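Local coordinates for ribulose bisphosphate carboxylase (PDB 6HUN), which probably adds carbon dioxide and water to ribulose 1,5-bisphosphate, giving two molecules of 3-phosphoglycerate, with magnesium as cofactor, in an archaeal AMP degradation pathway, at residues Met312-Arg320 and Glu346-Tyr356; Leu147-Ile157 and Gln368-Phe377. One frame throughout, in Å; residues are numbered along the deposited sequence.

In the fold
Going from the N terminus, the chain leaves helix 144-147, and the linker that runs into helix 156-164 supplies the first half of contact 2. Some 210 residues later, after six strands of the barrel, segment 368-377 returns to lie along that linker and leads into barrel strand 377-380. Contact 1 closes a much shorter loop, of 25 residues between its segments, within the larger one: helix 312-322, which precedes barrel strand 326-328, packs on helix 339-352, which follows it. The two contacts touch directly. Strands 355-356 and 368-369 pair antiparallel, and the backbone of Val351 meets that of Val376, tying helix 339-352 and the strand after it to segment 368-377.

Contact 1: Met312-Arg320 and Glu346-Tyr356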
loop_
_atom_site.group_PDB
_atom_site.type_symbol
_atom_site.label_atom_id
_atom_site.label_comp_id
_atom_site.label_asym_id
_atom_site.label_seq_id
_atom_site.Cartn_x
_atom_site.Cartn_y
_atom_site.Cartn_z
ATOM N N MET A 312 -13.053 1.238 3.525
ATOM C CA MET A 312 -12.295 1.724 4.668
ATOM C C MET A 312 -12.623 0.867 5.895
ATOM O O MET A 312 -11.789 0.716 6.793
ATOM C CB MET A 312 -12.657 3.207 4.951
ATOM C CG MET A 312 -11.921 3.758 6.243
ATOM S SD MET A 312 -10.101 3.887 5.912
ATOM C CE MET A 312 -9.483 3.397 7.547
ATOM N N PHE A 313 -13.843 0.335 5.947
ATOM C CA PHE A 313 -14.216 -0.597 7.015
ATOM C C PHE A 313 -13.171 -1.711 7.150
ATOM O O PHE A 313 -12.702 -2.008 8.246
ATOM C CB PHE A 313 -15.613 -1.134 6.703
ATOM C CG PHE A 313 -16.191 -2.063 7.785
ATOM C CD1 PHE A 313 -15.854 -3.416 7.792
ATOM C CD2 PHE A 313 -17.114 -1.573 8.750
ATOM C CE1 PHE A 313 -16.440 -4.326 8.763
ATOM C CE2 PHE A 313 -17.647 -2.436 9.688
ATOM C CZ PHE A 313 -17.322 -3.796 9.713
ATOM N N LEU A 314 -12.814 -2.348 6.045
ATOM C CA LEU A 314 -11.882 -3.472 6.129
ATOM C C LEU A 314 -10.466 -2.981 6.438
ATOM O O LEU A 314 -9.699 -3.632 7.169
ATOM C CB LEU A 314 -11.989 -4.289 4.831
ATOM C CG LEU A 314 -10.991 -5.463 4.650
ATOM C CD1 LEU A 314 -11.193 -6.463 5.778
ATOM C CD2 LEU A 314 -11.090 -6.189 3.312
ATOM N N VAL A 315 -10.088 -1.823 5.892
ATOM C CA VAL A 315 -8.772 -1.302 6.240
ATOM C C VAL A 315 -8.694 -1.089 7.764
ATOM O O VAL A 315 -7.674 -1.372 8.393
ATOM C CB VAL A 315 -8.542 0.021 5.495
ATOM C CG1 VAL A 315 -7.258 0.749 6.029
ATOM C CG2 VAL A 315 -8.493 -0.218 3.968
ATOM N N ALA A 316 -9.764 -0.546 8.361
ATOM C CA ALA A 316 -9.785 -0.345 9.810
ATOM C C ALA A 316 -9.723 -1.662 10.580
ATOM O O ALA A 316 -8.999 -1.786 11.587
ATOM C CB ALA A 316 -11.057 0.456 10.249
ATOM N N LYS A 317 -10.431 -2.677 10.106
ATOM C CA LYS A 317 -10.354 -3.988 10.754
ATOM C C LYS A 317 -8.943 -4.577 10.675
ATOM O O LYS A 317 -8.413 -5.100 11.672
ATOM C CB LYS A 317 -11.388 -4.894 10.073
ATOM C CG LYS A 317 -11.263 -6.323 10.409
ATOM C CD LYS A 317 -12.319 -7.093 9.632
ATOM C CE LYS A 317 -13.478 -7.370 10.487
ATOM N NZ LYS A 317 -14.393 -8.414 9.936
ATOM N N LEU A 318 -8.278 -4.437 9.532
ATOM C CA LEU A 318 -6.908 -4.975 9.432
ATOM C C LEU A 318 -5.955 -4.167 10.318
ATOM O O LEU A 318 -5.018 -4.714 10.880
ATOM C CB LEU A 318 -6.431 -4.932 7.970
ATOM C CG LEU A 318 -7.219 -5.849 6.989
ATOM C CD1 LEU A 318 -6.807 -5.502 5.527
ATOM C CD2 LEU A 318 -6.870 -7.261 7.234
ATOM N N ALA A 319 -6.153 -2.844 10.394
ATOM C CA ALA A 319 -5.327 -2.020 11.289
ATOM C C ALA A 319 -5.465 -2.439 12.761
ATOM O O ALA A 319 -4.474 -2.513 13.504
ATOM C CB ALA A 319 -5.735 -0.557 11.117
ATOM N N ARG A 320 -6.675 -2.804 13.172
ATOM C CA ARG A 320 -6.881 -3.258 14.534
ATOM C C ARG A 320 -6.212 -4.612 14.763
ATOM O O ARG A 320 -5.569 -4.835 15.791
ATOM C CB ARG A 320 -8.381 -3.349 14.788
ATOM C CG ARG A 320 -8.668 -3.945 16.189
ATOM C CD ARG A 320 -10.209 -3.801 16.502
ATOM N NE ARG A 320 -10.520 -4.380 17.836
ATOM C CZ ARG A 320 -11.753 -4.547 18.326
ATOM N NH1 ARG A 320 -12.805 -4.205 17.592
ATOM N NH2 ARG A 320 -11.934 -5.098 19.538
ATOM N N GLU A 346 -20.466 2.609 11.451
ATOM C CA GLU A 346 -20.024 1.218 11.346
ATOM C C GLU A 346 -18.516 1.091 11.545
ATOM O O GLU A 346 -18.052 0.130 12.184
ATOM C CB GLU A 346 -20.478 0.622 9.987
ATOM C CG GLU A 346 -22.020 0.477 9.957
ATOM C CD GLU A 346 -22.626 -0.287 11.186
ATOM O OE1 GLU A 346 -22.410 -1.507 11.272
ATOM O OE2 GLU A 346 -23.327 0.298 12.082
ATOM N N HIS A 347 -17.729 2.043 11.012
ATOM C CA HIS A 347 -16.279 2.075 11.269
ATOM C C HIS A 347 -15.960 2.131 12.757
ATOM O O HIS A 347 -15.026 1.471 13.224
ATOM C CB HIS A 347 -15.612 3.289 10.667
ATOM C CG HIS A 347 -15.644 3.351 9.177
ATOM N ND1 HIS A 347 -15.241 4.475 8.488
ATOM C CD2 HIS A 347 -16.042 2.445 8.249
ATOM C CE1 HIS A 347 -15.387 4.252 7.189
ATOM N NE2 HIS A 347 -15.877 3.032 7.019
ATOM N N THR A 348 -16.629 3.024 13.484
ATOM C CA THR A 348 -16.357 3.091 14.931
ATOM C C THR A 348 -16.762 1.789 15.602
ATOM O O THR A 348 -16.046 1.284 16.476
ATOM C CB THR A 348 -17.114 4.265 15.613
ATOM O OG1 THR A 348 -18.503 3.948 15.708
ATOM C CG2 THR A 348 -16.904 5.582 14.850
ATOM N N ARG A 349 -17.879 1.190 15.163
ATOM C CA ARG A 349 -18.271 -0.061 15.804
ATOM C C ARG A 349 -17.260 -1.157 15.549
ATOM O O ARG A 349 -16.913 -1.904 16.466
ATOM C CB ARG A 349 -19.659 -0.543 15.347
ATOM C CG ARG A 349 -20.836 0.266 15.837
ATOM C CD ARG A 349 -22.141 -0.309 15.226
ATOM N NE ARG A 349 -22.378 -1.654 15.756
ATOM C CZ ARG A 349 -22.848 -2.702 15.072
ATOM N NH1 ARG A 349 -22.998 -3.867 15.705
ATOM N NH2 ARG A 349 -23.177 -2.601 13.782
ATOM N N ILE A 350 -16.753 -1.264 14.321
ATOM C CA ILE A 350 -15.856 -2.396 14.063
ATOM C C ILE A 350 -14.502 -2.243 14.791
ATOM O O ILE A 350 -13.870 -3.245 15.127
ATOM C CB ILE A 350 -15.661 -2.622 12.550
ATOM C CG1 ILE A 350 -15.005 -4.020 12.297
ATOM C CG2 ILE A 350 -14.770 -1.496 11.865
ATOM C CD1 ILE A 350 -15.917 -5.205 12.768
ATOM N N VAL A 351 -14.031 -1.026 15.063
ATOM C CA VAL A 351 -12.758 -0.891 15.771
ATOM C C VAL A 351 -12.917 -0.885 17.290
ATOM O O VAL A 351 -11.931 -1.168 18.003
ATOM C CB VAL A 351 -11.957 0.358 15.314
ATOM C CG1 VAL A 351 -11.770 0.355 13.769
ATOM C CG2 VAL A 351 -12.644 1.665 15.738
ATOM N N ARG A 352 -14.134 -0.597 17.833
ATOM C CA ARG A 352 -14.260 -0.518 19.288
ATOM C C ARG A 352 -14.919 -1.737 19.902
ATOM O O ARG A 352 -14.726 -1.978 21.095
ATOM C CB ARG A 352 -15.093 0.696 19.723
ATOM C CG ARG A 352 -14.418 1.993 19.409
ATOM C CD ARG A 352 -15.103 3.037 20.347
ATOM N NE ARG A 352 -16.538 3.192 20.073
ATOM C CZ ARG A 352 -17.155 4.378 20.029
ATOM N NH1 ARG A 352 -16.445 5.482 20.171
ATOM N NH2 ARG A 352 -18.455 4.481 19.785
ATOM N N GLU A 353 -15.799 -2.423 19.189
ATOM C CA GLU A 353 -16.623 -3.449 19.828
ATOM C C GLU A 353 -15.892 -4.762 20.062
ATOM O O GLU A 353 -14.929 -5.113 19.375
ATOM C CB GLU A 353 -17.858 -3.692 18.999
ATOM C CG GLU A 353 -18.795 -2.513 19.162
ATOM C CD GLU A 353 -20.116 -2.742 18.506
ATOM O OE1 GLU A 353 -20.194 -3.596 17.592
ATOM O OE2 GLU A 353 -21.066 -2.040 18.867
ATOM N N GLN A 354 -16.359 -5.500 21.078
ATOM C CA GLN A 354 -15.809 -6.835 21.270
ATOM C C GLN A 354 -16.499 -7.877 20.406
ATOM O O GLN A 354 -15.930 -8.952 20.173
ATOM C CB GLN A 354 -15.897 -7.255 22.757
ATOM C CG GLN A 354 -14.661 -6.812 23.557
ATOM C CD GLN A 354 -13.358 -6.751 22.710
ATOM O OE1 GLN A 354 -12.845 -5.651 22.452
ATOM N NE2 GLN A 354 -12.797 -7.919 22.333
ATOM N N TYR A 355 -17.707 -7.579 19.940
ATOM C CA TYR A 355 -18.488 -8.495 19.120
ATOM C C TYR A 355 -19.292 -7.629 18.155
ATOM O O TYR A 355 -20.325 -7.081 18.522
ATOM C CB TYR A 355 -19.395 -9.388 19.952
ATOM C CG TYR A 355 -19.671 -10.719 19.287
ATOM C CD1 TYR A 355 -20.103 -10.779 17.956
ATOM C CD2 TYR A 355 -19.489 -11.922 19.971
ATOM C CE1 TYR A 355 -20.350 -11.996 17.323
ATOM C CE2 TYR A 355 -19.748 -13.148 19.354
ATOM C CZ TYR A 355 -20.175 -13.180 18.030
ATOM O OH TYR A 355 -20.422 -14.393 17.405
ATOM N N TYR A 356 -18.811 -7.521 16.929
ATOM C CA TYR A 356 -19.504 -6.742 15.918
ATOM C C TYR A 356 -20.584 -7.576 15.243
ATOM O O TYR A 356 -20.305 -8.669 14.753
ATOM C CB TYR A 356 -18.502 -6.238 14.856
ATOM C CG TYR A 356 -19.212 -5.529 13.703
ATOM C CD1 TYR A 356 -19.540 -6.212 12.529
ATOM C CD2 TYR A 356 -19.553 -4.175 13.786
ATOM C CE1 TYR A 356 -20.187 -5.570 11.470
ATOM C CE2 TYR A 356 -20.217 -3.526 12.757
ATOM C CZ TYR A 356 -20.501 -4.221 11.583
ATOM O OH TYR A 356 -21.183 -3.576 10.592
HETATM O O HOH W 1 -16.290 1.584 4.606
#
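The backbone O of Glu353 is gripped end-on by both terminal nitrogens of Arg320, NH1 at 2.9 Å and NH2 at 3.0 Å. This anchors the chain just past a helix of the catalytic α/β-barrel, where helices 312-320 and 346-352 pack nearly parallel, crossing at -19°. NH1 also donates to Ile350 O at 2.9 Å, and Val351 O lies over one face of the guanidinium. The side chain reaches this helix end because it is extended from CG to NE; NE and NH2 also bond the backbone oxygens of Lys374 and Ile373, respectively. A methionine here would probably leave the Ile350 and Glu353 carbonyls without their charged donor and free the turn after the helix to shift.

Farther back, the Phe313 ring packs against helix 346-352 and Tyr356. Ile350 CG2 sits over one ring face, a CH-pi contact 4.0 Å from the ring centroid, while the ring edge points at a face of Tyr356 in an edge-to-face pair with planes at 61°. With CG anti to the backbone N (chi1 -176°), the ring swings across to Ile350. Ala316 CB, pointing toward the other helix, meets Val351 CG1 at 3.6 Å. Met312, whose side chain also touches Arg296, a predicted substrate-binding residue, lays its CB and CG against His347 CE1. The imidazole's ND1 bonds Val329 O, and its NE2 lies 2.8 Å from a water that accepts from Phe313 N.

Contact 2: Leu147-Ile157 and Gln368-Phe377; sequences LETFPGPNKGI and QPWSNIKPVF
Leu147 opens the contact by dropping its CD2 methyl onto the Pro369 carbonyl, 3.3 Å from the O, while CD1 approaches Trp370 CZ3. Here the linker between the N-terminal domain and the barrel runs beside the loop that leads into barrel strand 377-380. Glu148 reaches Asn372 through one water, which donates to Glu148 OE1 and to Asn372 OD1; a second water joins Phe150 O to Asn372 O. The CD1 methyl of Ile373 rests near Phe150 O at 3.7 Å. At Gly152, phi is positive (69°), and the lack of a side chain lets Gly152 CA come within 4.8 Å of Ile373 CA; a CB would collide with Ile373 CG2. Pro153 then lays its ring against the other segment: CD on Ile373 CG2, CG on Val376 CG2 at 3.5 Å and close to Lys374 O. A third water links the carbonyls of Pro151 and Pro153 to Lys374 N. Lys374, extended beyond CG, runs past Pro153 O and donates from NZ to Asn154 O at 3.0 Å, from above the carbonyl plane. Gly156, again with positive phi, leaves room for Lys374 CB and Pro375 O. Next, Ile157 N donates to Pro375 O at 3.2 Å. Ile157 CG2, anti to the backbone N, lies over one face of the Phe377 ring, 4.0 Å from its centroid. The polar matching of these mostly irregular segments is thus mainly of backbone groups, directly or through water, with Lys374 NZ and the Glu148-Asn372 water bridge as side-chain exceptions, while Leu147, Pro153, Ile157 and Ile373 supply apolar packing.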
loop_
_atom_site.group_PDB
_atom_site.type_symbol
_atom_site.label_atom_id
_atom_site.label_comp_id
_atom_site.label_asym_id
_atom_site.label_seq_id
_atom_site.Cartn_x
_atom_site.Cartn_y
_atom_site.Cartn_z
ATOM N N LEU A 147 -7.697 -15.350 13.597
ATOM C CA LEU A 147 -7.676 -14.015 14.194
ATOM C C LEU A 147 -6.713 -13.971 15.376
ATOM O O LEU A 147 -5.960 -13.012 15.534
ATOM C CB LEU A 147 -9.093 -13.599 14.608
ATOM C CG LEU A 147 -9.265 -12.211 15.202
ATOM C CD1 LEU A 147 -8.868 -11.168 14.148
ATOM C CD2 LEU A 147 -10.676 -11.933 15.640
ATOM N N GLU A 148 -6.660 -15.046 16.175
ATOM C CA GLU A 148 -5.750 -14.993 17.310
ATOM C C GLU A 148 -4.276 -15.124 16.944
ATOM O O GLU A 148 -3.446 -15.020 17.847
ATOM C CB GLU A 148 -6.139 -16.077 18.343
ATOM C CG GLU A 148 -5.943 -17.522 17.890
ATOM C CD GLU A 148 -6.533 -18.541 18.911
ATOM O OE1 GLU A 148 -7.463 -18.175 19.676
ATOM O OE2 GLU A 148 -6.059 -19.703 18.963
ATOM N N THR A 149 -3.873 -15.326 15.672
ATOM C CA THR A 149 -2.453 -15.263 15.372
ATOM C C THR A 149 -1.933 -13.828 15.259
ATOM O O THR A 149 -0.725 -13.618 15.059
ATOM C CB THR A 149 -2.160 -16.065 14.084
ATOM O OG1 THR A 149 -2.725 -15.440 12.917
ATOM C CG2 THR A 149 -2.740 -17.466 14.216
ATOM N N PHE A 150 -2.825 -12.829 15.363
ATOM C CA PHE A 150 -2.479 -11.430 15.288
ATOM C C PHE A 150 -2.527 -10.819 16.693
ATOM O O PHE A 150 -3.286 -11.296 17.551
ATOM C CB PHE A 150 -3.464 -10.706 14.375
ATOM C CG PHE A 150 -3.390 -11.180 12.966
ATOM C CD1 PHE A 150 -2.502 -10.551 12.072
ATOM C CD2 PHE A 150 -4.190 -12.211 12.518
ATOM C CE1 PHE A 150 -2.366 -10.997 10.749
ATOM C CE2 PHE A 150 -4.068 -12.673 11.164
ATOM C CZ PHE A 150 -3.176 -12.043 10.285
ATOM N N PRO A 151 -1.671 -9.830 17.005
ATOM C CA PRO A 151 -1.587 -9.380 18.425
ATOM C C PRO A 151 -2.708 -8.454 18.812
ATOM O O PRO A 151 -3.096 -8.410 19.995
ATOM C CB PRO A 151 -0.251 -8.621 18.498
ATOM C CG PRO A 151 -0.015 -8.192 17.030
ATOM C CD PRO A 151 -0.557 -9.307 16.199
ATOM N N GLY A 152 -3.203 -7.689 17.844
ATOM C CA GLY A 152 -4.117 -6.589 18.127
ATOM C C GLY A 152 -3.400 -5.471 18.857
ATOM O O GLY A 152 -2.160 -5.461 19.002
ATOM N N PRO A 153 -4.160 -4.477 19.301
ATOM C CA PRO A 153 -3.549 -3.321 19.955
ATOM C C PRO A 153 -2.766 -3.744 21.193
ATOM O O PRO A 153 -3.141 -4.701 21.918
ATOM C CB PRO A 153 -4.768 -2.429 20.315
ATOM C CG PRO A 153 -5.869 -2.843 19.325
ATOM C CD PRO A 153 -5.620 -4.339 19.085
ATOM N N ASN A 154 -1.649 -3.040 21.418
ATOM C CA ASN A 154 -0.818 -3.282 22.612
ATOM C C ASN A 154 -1.517 -2.732 23.848
ATOM O O ASN A 154 -1.511 -3.335 24.924
ATOM C CB ASN A 154 0.515 -2.581 22.473
ATOM C CG ASN A 154 1.524 -3.001 23.559
ATOM O OD1 ASN A 154 1.471 -4.109 24.038
ATOM N ND2 ASN A 154 2.455 -2.118 23.907
ATOM N N LYS A 155 -2.120 -1.567 23.689
ATOM C CA LYS A 155 -2.710 -0.822 24.815
ATOM C C LYS A 155 -4.218 -0.739 24.741
ATOM O O LYS A 155 -4.891 -1.004 25.743
ATOM C CB LYS A 155 -2.131 0.593 24.884
ATOM C CG LYS A 155 -0.613 0.636 25.200
ATOM C CD LYS A 155 -0.377 0.150 26.590
ATOM C CE LYS A 155 1.113 0.102 26.860
ATOM N NZ LYS A 155 1.278 -0.081 28.307
ATOM N N GLY A 156 -4.747 -0.477 23.571
ATOM C CA GLY A 156 -6.185 -0.298 23.392
ATOM C C GLY A 156 -6.693 0.976 24.069
ATOM O O GLY A 156 -5.935 1.785 24.616
ATOM N N ILE A 157 -8.010 1.145 24.015
ATOM C CA ILE A 157 -8.652 2.287 24.670
ATOM C C ILE A 157 -8.224 2.371 26.137
ATOM O O ILE A 157 -7.785 3.418 26.639
ATOM C CB ILE A 157 -10.167 2.135 24.541
ATOM C CG1 ILE A 157 -10.519 2.253 23.014
ATOM C CG2 ILE A 157 -10.867 3.255 25.334
ATOM C CD1 ILE A 157 -12.039 2.211 22.730
ATOM N N GLN A 368 -18.471 -10.353 13.343
ATOM C CA GLN A 368 -17.055 -10.514 13.699
ATOM C C GLN A 368 -16.857 -10.458 15.224
ATOM O O GLN A 368 -16.855 -9.365 15.804
ATOM C CB GLN A 368 -16.170 -9.459 13.015
ATOM C CG GLN A 368 -14.702 -9.609 13.431
ATOM C CD GLN A 368 -14.069 -10.846 12.801
ATOM O OE1 GLN A 368 -13.839 -10.878 11.575
ATOM N NE2 GLN A 368 -13.779 -11.838 13.599
ATOM N N PRO A 369 -16.634 -11.603 15.894
ATOM C CA PRO A 369 -16.138 -11.546 17.281
ATOM C C PRO A 369 -14.665 -11.156 17.306
ATOM O O PRO A 369 -13.898 -11.429 16.380
ATOM C CB PRO A 369 -16.343 -12.984 17.823
ATOM C CG PRO A 369 -16.794 -13.843 16.639
ATOM C CD PRO A 369 -16.602 -12.979 15.361
ATOM N N TRP A 370 -14.269 -10.482 18.373
ATOM C CA TRP A 370 -12.906 -9.966 18.478
ATOM C C TRP A 370 -12.209 -10.556 19.696
ATOM O O TRP A 370 -11.463 -9.871 20.403
ATOM C CB TRP A 370 -12.917 -8.438 18.558
ATOM C CG TRP A 370 -13.184 -7.744 17.278
ATOM C CD1 TRP A 370 -14.352 -7.207 16.859
ATOM C CD2 TRP A 370 -12.223 -7.471 16.275
ATOM N NE1 TRP A 370 -14.206 -6.604 15.639
ATOM C CE2 TRP A 370 -12.894 -6.760 15.243
ATOM C CE3 TRP A 370 -10.867 -7.801 16.117
ATOM C CZ2 TRP A 370 -12.253 -6.353 14.094
ATOM C CZ3 TRP A 370 -10.225 -7.342 14.953
ATOM C CH2 TRP A 370 -10.922 -6.640 13.978
ATOM N N SER A 371 -12.496 -11.821 19.991
ATOM C CA SER A 371 -11.885 -12.449 21.155
ATOM C C SER A 371 -10.369 -12.232 21.158
ATOM O O SER A 371 -9.714 -12.430 20.125
ATOM C CB SER A 371 -12.220 -13.937 21.114
ATOM O OG SER A 371 -12.316 -14.437 22.412
ATOM N N ASN A 372 -9.834 -11.726 22.280
ATOM C CA ASN A 372 -8.396 -11.476 22.455
ATOM C C ASN A 372 -7.822 -10.330 21.598
ATOM O O ASN A 372 -6.628 -10.327 21.282
ATOM C CB ASN A 372 -7.582 -12.741 22.167
ATOM C CG ASN A 372 -8.055 -13.902 23.005
ATOM O OD1 ASN A 372 -8.281 -15.002 22.497
ATOM N ND2 ASN A 372 -8.275 -13.638 24.287
ATOM N N ILE A 373 -8.618 -9.389 21.124
ATOM C CA ILE A 373 -8.090 -8.254 20.350
ATOM C C ILE A 373 -8.673 -6.995 21.010
ATOM O O ILE A 373 -9.874 -6.822 21.006
ATOM C CB ILE A 373 -8.496 -8.316 18.857
ATOM C CG1 ILE A 373 -8.088 -9.642 18.156
ATOM C CG2 ILE A 373 -7.946 -7.080 18.115
ATOM C CD1 ILE A 373 -6.662 -9.796 17.858
ATOM N N LYS A 374 -7.812 -6.135 21.589
ATOM C CA LYS A 374 -8.304 -4.994 22.365
ATOM C C LYS A 374 -8.991 -4.006 21.431
ATOM O O LYS A 374 -8.711 -4.019 20.235
ATOM C CB LYS A 374 -7.134 -4.276 23.022
ATOM C CG LYS A 374 -6.558 -5.099 24.288
ATOM C CD LYS A 374 -5.264 -4.568 24.725
ATOM C CE LYS A 374 -4.855 -5.320 26.080
ATOM N NZ LYS A 374 -3.492 -4.960 26.446
ATOM N N PRO A 375 -9.926 -3.220 21.942
ATOM C CA PRO A 375 -10.542 -2.158 21.127
ATOM C C PRO A 375 -9.576 -1.021 20.810
ATOM O O PRO A 375 -8.623 -0.735 21.530
ATOM C CB PRO A 375 -11.702 -1.667 21.989
ATOM C CG PRO A 375 -11.282 -1.977 23.381
ATOM C CD PRO A 375 -10.431 -3.244 23.337
ATOM N N VAL A 376 -9.889 -0.324 19.736
ATOM C CA VAL A 376 -9.076 0.752 19.173
ATOM C C VAL A 376 -9.797 2.081 19.448
ATOM O O VAL A 376 -11.005 2.134 19.304
ATOM C CB VAL A 376 -8.925 0.520 17.645
ATOM C CG1 VAL A 376 -8.332 1.744 17.006
ATOM C CG2 VAL A 376 -8.007 -0.752 17.464
ATOM N N PHE A 377 -9.049 3.172 19.696
ATOM C CA PHE A 377 -9.636 4.537 19.756
ATOM C C PHE A 377 -9.940 5.053 18.354
ATOM O O PHE A 377 -9.011 5.300 17.584
ATOM C CB PHE A 377 -8.664 5.519 20.407
ATOM C CG PHE A 377 -8.971 5.868 21.842
ATOM C CD1 PHE A 377 -10.226 6.421 22.220
ATOM C CD2 PHE A 377 -8.007 5.669 22.814
ATOM C CE1 PHE A 377 -10.507 6.761 23.560
ATOM C CE2 PHE A 377 -8.277 5.980 24.135
ATOM C CZ PHE A 377 -9.509 6.502 24.524
HETATM O O HOH W 2 -9.253 -16.336 19.996
HETATM O O HOH W 3 -4.905 -12.098 19.696
HETATM O O HOH W 4 -4.899 -6.717 21.579
#